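Local coordinates for putative cytoplasmic protein (Salmonella typhimurium LT2, PDB 2Q02) that is of unknown function but has a xylose isomerase-like TIM barrel that binds zinc and may act as an isomerase, at residues N34-R39 against Y63-V68; I70-P75 against A101-P106. All coordinates share one frame; numbering follows the deposited sequence.

Contact 1 (N34-R39 against Y63-V68)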
loop_
_atom_site.group_PDB
_atom_site.type_symbol
_atom_site.label_atom_id
_atom_site.label_comp_id
_atom_site.label_asym_id
_atom_site.label_seq_id
_atom_site.Cartn_x
_atom_site.Cartn_y
_atom_site.Cartn_z
ATOM N N ASN A 34 15.526 0.164 -4.344
ATOM C CA ASN A 34 15.824 -1.130 -3.735
ATOM C C ASN A 34 14.626 -1.725 -2.976
ATOM O O ASN A 34 14.789 -2.609 -2.150
ATOM C CB ASN A 34 17.029 -0.996 -2.794
ATOM C CG ASN A 34 16.778 -0.011 -1.633
ATOM O OD1 ASN A 34 15.639 0.354 -1.313
ATOM N ND2 ASN A 34 17.860 0.420 -1.006
ATOM N N LYS A 35 13.429 -1.246 -3.294
ATOM C CA LYS A 35 12.200 -1.683 -2.639
ATOM C C LYS A 35 11.071 -1.874 -3.630
ATOM O O LYS A 35 10.888 -1.053 -4.524
ATOM C CB LYS A 35 11.771 -0.669 -1.570
ATOM C CG LYS A 35 12.742 -0.617 -0.376
ATOM C CD LYS A 35 12.450 0.511 0.619
ATOM C CE LYS A 35 13.318 0.370 1.847
ATOM N NZ LYS A 35 14.691 0.429 1.377
ATOM N N VAL A 36 10.331 -2.969 -3.465
ATOM C CA VAL A 36 9.094 -3.215 -4.224
ATOM C C VAL A 36 8.006 -3.796 -3.353
ATOM O O VAL A 36 8.251 -4.196 -2.228
ATOM C CB VAL A 36 9.281 -4.231 -5.395
ATOM C CG1 VAL A 36 10.218 -3.677 -6.437
ATOM C CG2 VAL A 36 9.790 -5.590 -4.870
ATOM N N GLU A 37 6.808 -3.853 -3.910
ATOM C CA GLU A 37 5.686 -4.575 -3.344
ATOM C C GLU A 37 5.167 -5.525 -4.408
ATOM O O GLU A 37 5.020 -5.136 -5.576
ATOM C CB GLU A 37 4.547 -3.615 -2.979
ATOM C CG GLU A 37 4.853 -2.619 -1.869
ATOM C CD GLU A 37 3.639 -1.770 -1.524
ATOM O OE1 GLU A 37 3.477 -0.700 -2.178
ATOM O OE2 GLU A 37 2.841 -2.194 -0.633
ATOM N N LEU A 38 4.859 -6.752 -4.010
ATOM C CA LEU A 38 4.156 -7.690 -4.889
ATOM C C LEU A 38 2.657 -7.688 -4.565
ATOM O O LEU A 38 2.219 -7.031 -3.623
ATOM C CB LEU A 38 4.768 -9.095 -4.794
ATOM C CG LEU A 38 6.187 -9.278 -5.364
ATOM C CD1 LEU A 38 6.652 -10.705 -5.200
ATOM C CD2 LEU A 38 6.285 -8.867 -6.825
ATOM N N ARG A 39 1.870 -8.405 -5.368
ATOM C CA ARG A 39 0.412 -8.349 -5.267
ATOM C C ARG A 39 -0.314 -9.618 -5.784
ATOM O O ARG A 39 0.107 -10.255 -6.769
ATOM C CB ARG A 39 -0.124 -7.155 -6.073
ATOM C CG ARG A 39 0.631 -5.819 -5.960
ATOM C CD ARG A 39 -0.086 -4.782 -6.821
ATOM N NE ARG A 39 -1.489 -4.718 -6.426
ATOM C CZ ARG A 39 -1.985 -3.893 -5.506
ATOM N NH1 ARG A 39 -1.233 -2.981 -4.904
ATOM N NH2 ARG A 39 -3.261 -3.956 -5.205
ATOM N N TYR A 63 18.693 -8.524 -8.170
ATOM C CA TYR A 63 18.508 -7.107 -8.470
ATOM C C TYR A 63 18.577 -6.228 -7.212
ATOM O O TYR A 63 18.269 -5.041 -7.258
ATOM C CB TYR A 63 17.195 -6.909 -9.233
ATOM C CG TYR A 63 17.232 -7.594 -10.576
ATOM C CD1 TYR A 63 17.947 -7.045 -11.629
ATOM C CD2 TYR A 63 16.584 -8.800 -10.786
ATOM C CE1 TYR A 63 17.997 -7.666 -12.872
ATOM C CE2 TYR A 63 16.635 -9.436 -12.018
ATOM C CZ TYR A 63 17.341 -8.864 -13.060
ATOM O OH TYR A 63 17.401 -9.481 -14.288
ATOM N N GLY A 64 19.012 -6.814 -6.102
ATOM C CA GLY A 64 19.242 -6.077 -4.864
ATOM C C GLY A 64 18.005 -5.411 -4.275
ATOM O O GLY A 64 18.079 -4.289 -3.770
ATOM N N LEU A 65 16.868 -6.111 -4.329
ATOM C CA LEU A 65 15.572 -5.563 -3.918
ATOM C C LEU A 65 15.058 -6.225 -2.667
ATOM O O LEU A 65 15.204 -7.439 -2.489
ATOM C CB LEU A 65 14.518 -5.755 -5.008
ATOM C CG LEU A 65 14.913 -5.252 -6.394
ATOM C CD1 LEU A 65 13.778 -5.504 -7.372
ATOM C CD2 LEU A 65 15.297 -3.776 -6.363
ATOM N N GLU A 66 14.463 -5.414 -1.799
ATOM C CA GLU A 66 13.644 -5.897 -0.690
ATOM C C GLU A 66 12.187 -5.896 -1.128
ATOM O O GLU A 66 11.677 -4.887 -1.582
ATOM C CB GLU A 66 13.800 -4.992 0.542
ATOM C CG GLU A 66 12.624 -5.074 1.531
ATOM C CD GLU A 66 12.910 -4.465 2.918
ATOM O OE1 GLU A 66 13.418 -3.313 3.002
ATOM O OE2 GLU A 66 12.595 -5.150 3.931
ATOM N N ILE A 67 11.506 -7.024 -0.972
ATOM C CA ILE A 67 10.065 -7.063 -1.168
ATOM C C ILE A 67 9.433 -6.614 0.145
ATOM O O ILE A 67 9.465 -7.342 1.124
ATOM C CB ILE A 67 9.588 -8.472 -1.549
ATOM C CG1 ILE A 67 10.222 -8.892 -2.880
ATOM C CG2 ILE A 67 8.037 -8.516 -1.606
ATOM C CD1 ILE A 67 10.047 -10.343 -3.223
ATOM N N VAL A 68 8.877 -5.411 0.173
ATOM C CA VAL A 68 8.445 -4.802 1.424
ATOM C C VAL A 68 7.085 -5.323 1.843
ATOM O O VAL A 68 6.891 -5.657 3.011
ATOM C CB VAL A 68 8.383 -3.251 1.342
ATOM C CG1 VAL A 68 7.882 -2.673 2.656
ATOM C CG2 VAL A 68 9.766 -2.644 0.948
#

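Contact 2 (I70-P75 against A101-P106)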
loop_
_atom_site.group_PDB
_atom_site.type_symbol
_atom_site.label_atom_id
_atom_site.label_comp_id
_atom_site.label_asym_id
_atom_site.label_seq_id
_atom_site.Cartn_x
_atom_site.Cartn_y
_atom_site.Cartn_z
ATOM N N ILE A 70 3.243 -7.585 0.567
ATOM C CA ILE A 70 2.287 -8.150 -0.362
ATOM C C ILE A 70 0.925 -7.496 -0.151
ATOM O O ILE A 70 0.496 -7.277 0.970
ATOM C CB ILE A 70 2.232 -9.674 -0.200
ATOM C CG1 ILE A 70 3.564 -10.259 -0.710
ATOM C CG2 ILE A 70 1.039 -10.257 -0.956
ATOM C CD1 ILE A 70 3.718 -11.722 -0.482
ATOM N N ASN A 71 0.285 -7.134 -1.252
ATOM C CA ASN A 71 -1.092 -6.625 -1.269
ATOM C C ASN A 71 -1.981 -7.678 -1.918
ATOM O O ASN A 71 -1.710 -8.037 -3.066
ATOM C CB ASN A 71 -1.213 -5.372 -2.150
ATOM C CG ASN A 71 -0.505 -4.171 -1.578
ATOM O OD1 ASN A 71 -1.159 -3.285 -1.021
ATOM N ND2 ASN A 71 0.843 -4.121 -1.719
ATOM N N ALA A 72 -3.058 -8.150 -1.270
ATOM C CA ALA A 72 -3.501 -7.758 0.082
ATOM C C ALA A 72 -4.568 -8.744 0.491
ATOM O O ALA A 72 -5.117 -9.433 -0.372
ATOM C CB ALA A 72 -4.078 -6.348 0.098
ATOM N N VAL A 73 -4.835 -8.830 1.798
ATOM C CA VAL A 73 -5.979 -9.567 2.308
ATOM C C VAL A 73 -7.222 -8.702 2.225
ATOM O O VAL A 73 -7.205 -7.560 2.689
ATOM C CB VAL A 73 -5.859 -9.896 3.779
ATOM C CG1 VAL A 73 -7.122 -10.692 4.234
ATOM C CG2 VAL A 73 -4.581 -10.651 4.059
ATOM N N TYR A 74 -8.318 -9.261 1.709
ATOM C CA TYR A 74 -9.628 -8.588 1.736
ATOM C C TYR A 74 -10.764 -9.612 1.900
ATOM O O TYR A 74 -10.717 -10.670 1.279
ATOM C CB TYR A 74 -9.840 -7.725 0.467
ATOM C CG TYR A 74 -11.251 -7.123 0.366
ATOM C CD1 TYR A 74 -11.545 -5.902 0.966
ATOM C CD2 TYR A 74 -12.285 -7.792 -0.297
ATOM C CE1 TYR A 74 -12.811 -5.356 0.921
ATOM C CE2 TYR A 74 -13.562 -7.259 -0.336
ATOM C CZ TYR A 74 -13.813 -6.031 0.288
ATOM O OH TYR A 74 -15.054 -5.447 0.287
ATOM N N PRO A 75 -11.767 -9.330 2.770
ATOM C CA PRO A 75 -11.863 -8.304 3.825
ATOM C C PRO A 75 -11.366 -8.823 5.177
ATOM O O PRO A 75 -11.944 -9.750 5.734
ATOM C CB PRO A 75 -13.365 -7.981 3.855
ATOM C CG PRO A 75 -14.040 -9.267 3.435
ATOM C CD PRO A 75 -13.019 -10.110 2.688
ATOM N N ALA A 101 5.975 -7.681 5.097
ATOM C CA ALA A 101 4.652 -7.358 5.581
ATOM C C ALA A 101 3.573 -7.859 4.611
ATOM O O ALA A 101 3.834 -8.077 3.400
ATOM C CB ALA A 101 4.529 -5.832 5.771
ATOM N N LEU A 102 2.369 -8.049 5.156
ATOM C CA LEU A 102 1.190 -8.300 4.340
ATOM C C LEU A 102 0.144 -7.241 4.690
ATOM O O LEU A 102 -0.085 -6.899 5.873
ATOM C CB LEU A 102 0.654 -9.719 4.542
ATOM C CG LEU A 102 -0.700 -10.154 3.968
ATOM C CD1 LEU A 102 -0.660 -10.204 2.462
ATOM C CD2 LEU A 102 -1.076 -11.499 4.511
ATOM N N VAL A 103 -0.482 -6.716 3.638
ATOM C CA VAL A 103 -1.461 -5.643 3.774
ATOM C C VAL A 103 -2.862 -6.184 4.014
ATOM O O VAL A 103 -3.292 -7.148 3.370
ATOM C CB VAL A 103 -1.489 -4.765 2.501
ATOM C CG1 VAL A 103 -2.589 -3.709 2.596
ATOM C CG2 VAL A 103 -0.149 -4.110 2.272
ATOM N N LEU A 104 -3.586 -5.522 4.912
ATOM C CA LEU A 104 -4.960 -5.906 5.293
ATOM C C LEU A 104 -5.956 -4.783 4.940
ATOM O O LEU A 104 -5.769 -3.615 5.323
ATOM C CB LEU A 104 -5.024 -6.177 6.794
ATOM C CG LEU A 104 -4.125 -7.305 7.305
ATOM C CD1 LEU A 104 -3.906 -7.199 8.794
ATOM C CD2 LEU A 104 -4.709 -8.674 6.985
ATOM N N CYS A 105 -7.003 -5.139 4.201
ATOM C CA CYS A 105 -7.995 -4.170 3.769
ATOM C C CYS A 105 -9.356 -4.490 4.340
ATOM O O CYS A 105 -9.783 -5.656 4.297
ATOM C CB CYS A 105 -8.119 -4.174 2.240
ATOM S SG CYS A 105 -6.705 -3.425 1.402
ATOM N N PRO A 106 -10.084 -3.450 4.802
ATOM C CA PRO A 106 -11.373 -3.643 5.475
ATOM C C PRO A 106 -12.488 -3.908 4.495
ATOM O O PRO A 106 -12.376 -3.552 3.333
ATOM C CB PRO A 106 -11.632 -2.286 6.145
ATOM C CG PRO A 106 -11.003 -1.286 5.179
ATOM C CD PRO A 106 -9.754 -2.014 4.657
#

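Contact 1 (N34-R39 against Y63-V68)
V36 and I67 form the close-packed middle of this strand pair. V36 CG2, lying between the backbone N and carbonyl carbon of its own residue, meets I67 CG1 at 3.9 Å, the two side chains crossing obliquely. I67 CD1 then reaches on to L38 CD1, again at 3.9 Å, so V36, I67 and L38 make a continuous apolar patch. That patch is covered from outside by F24 of helix 21-30 and V56 of helix 53-62. A more distant contact, V36 CG1 to L65 CD1 at 4.1 Å, continues it toward the start of the second strand, with these two side chains roughly perpendicular.

The backbones are knitted by alternating bonds: E66 N to N34 O, V36 N to E66 O and V68 N to V36 O. The first is almost straight at hydrogen (179°), yet its donor sits 37° above the carbonyl plane.

Looser are the polar ends of K35, E66 and N34. K35 and E66 run side by side in the same direction, but K35 NZ stays 4.3 Å from E66 OE1, too far for a salt bridge. The K35 chain is bent only at its last torsion (chi4 59°), and its NZ bonds instead to N34 OD1 at 2.9 Å and to T7 O. The same face tightens inward, where buried V68 packs its CG2 on K35 CB and CG, both at 3.8 Å. Positive phi at G64 closes helix 53-62 with a Schellman motif just before L65 turns into the sheet, completing the parallel beta-alpha-beta unit from which a TIM barrel is built.

Contact 2 (I70-P75 against A101-P106)
V73 and L104 extend alongside one another from neighbouring strands, with V73 CG2 3.5 Å from L104 CD2. L102 crosses V73 at about a right angle and brings its CD2 to 3.6 Å from the same V73 CG2. The other branch of L102, CD1, is set against I70 CG2 at 3.8 Å, so the two branches touch two residues of the neighbouring strand. Helices 81-97 and 115-130 cover this apolar face.

On the other face V103 CG2 lies at a slant against the amide of N71, 3.5 Å from N71 OD1, while N71 ND2 is bonded to E37. The bonds I70 O to V103 N and V103 O to V73 N place N71 and A72, joined by a cis peptide, opposite V103 alone, a beta bulge. A72 CB rests 3.9 Å from V103 CB and 4.1 Å from C105 SG.

Past the strands, Y74 meets P106 O with its ring edge, at CE1, the oxygen lying near the ring plane, while P75 CB, beyond a second cis peptide, sits over the centre of one ring face. TIM barrels carry their active sites at the C-terminal ends of the strands, and here N71 stands there beside the bound zinc.

Contacts 1 and 2 are successive strand pairs of one barrel, sharing strand 66-73, with centres about 17 Å apart. They meet where strand 35-39 runs on beside N71: L38 O lies 3.1 Å from N71 N, and E37 OE2 lies 3.0 Å from N71 ND2, both probably hydrogen bonds. E37 OE2 also bonds H197 NE2, and R39 makes a salt bridge to E245, so strand 35-39, through E37 and R39, supplies second-shell partners to two residues of the zinc site E139, D170, H197 and E245. Contact 2 comes closer to the metal: the N71 side chain is about 5 Å from a bound zinc ion, and that of V103 about 4 Å from that of E139.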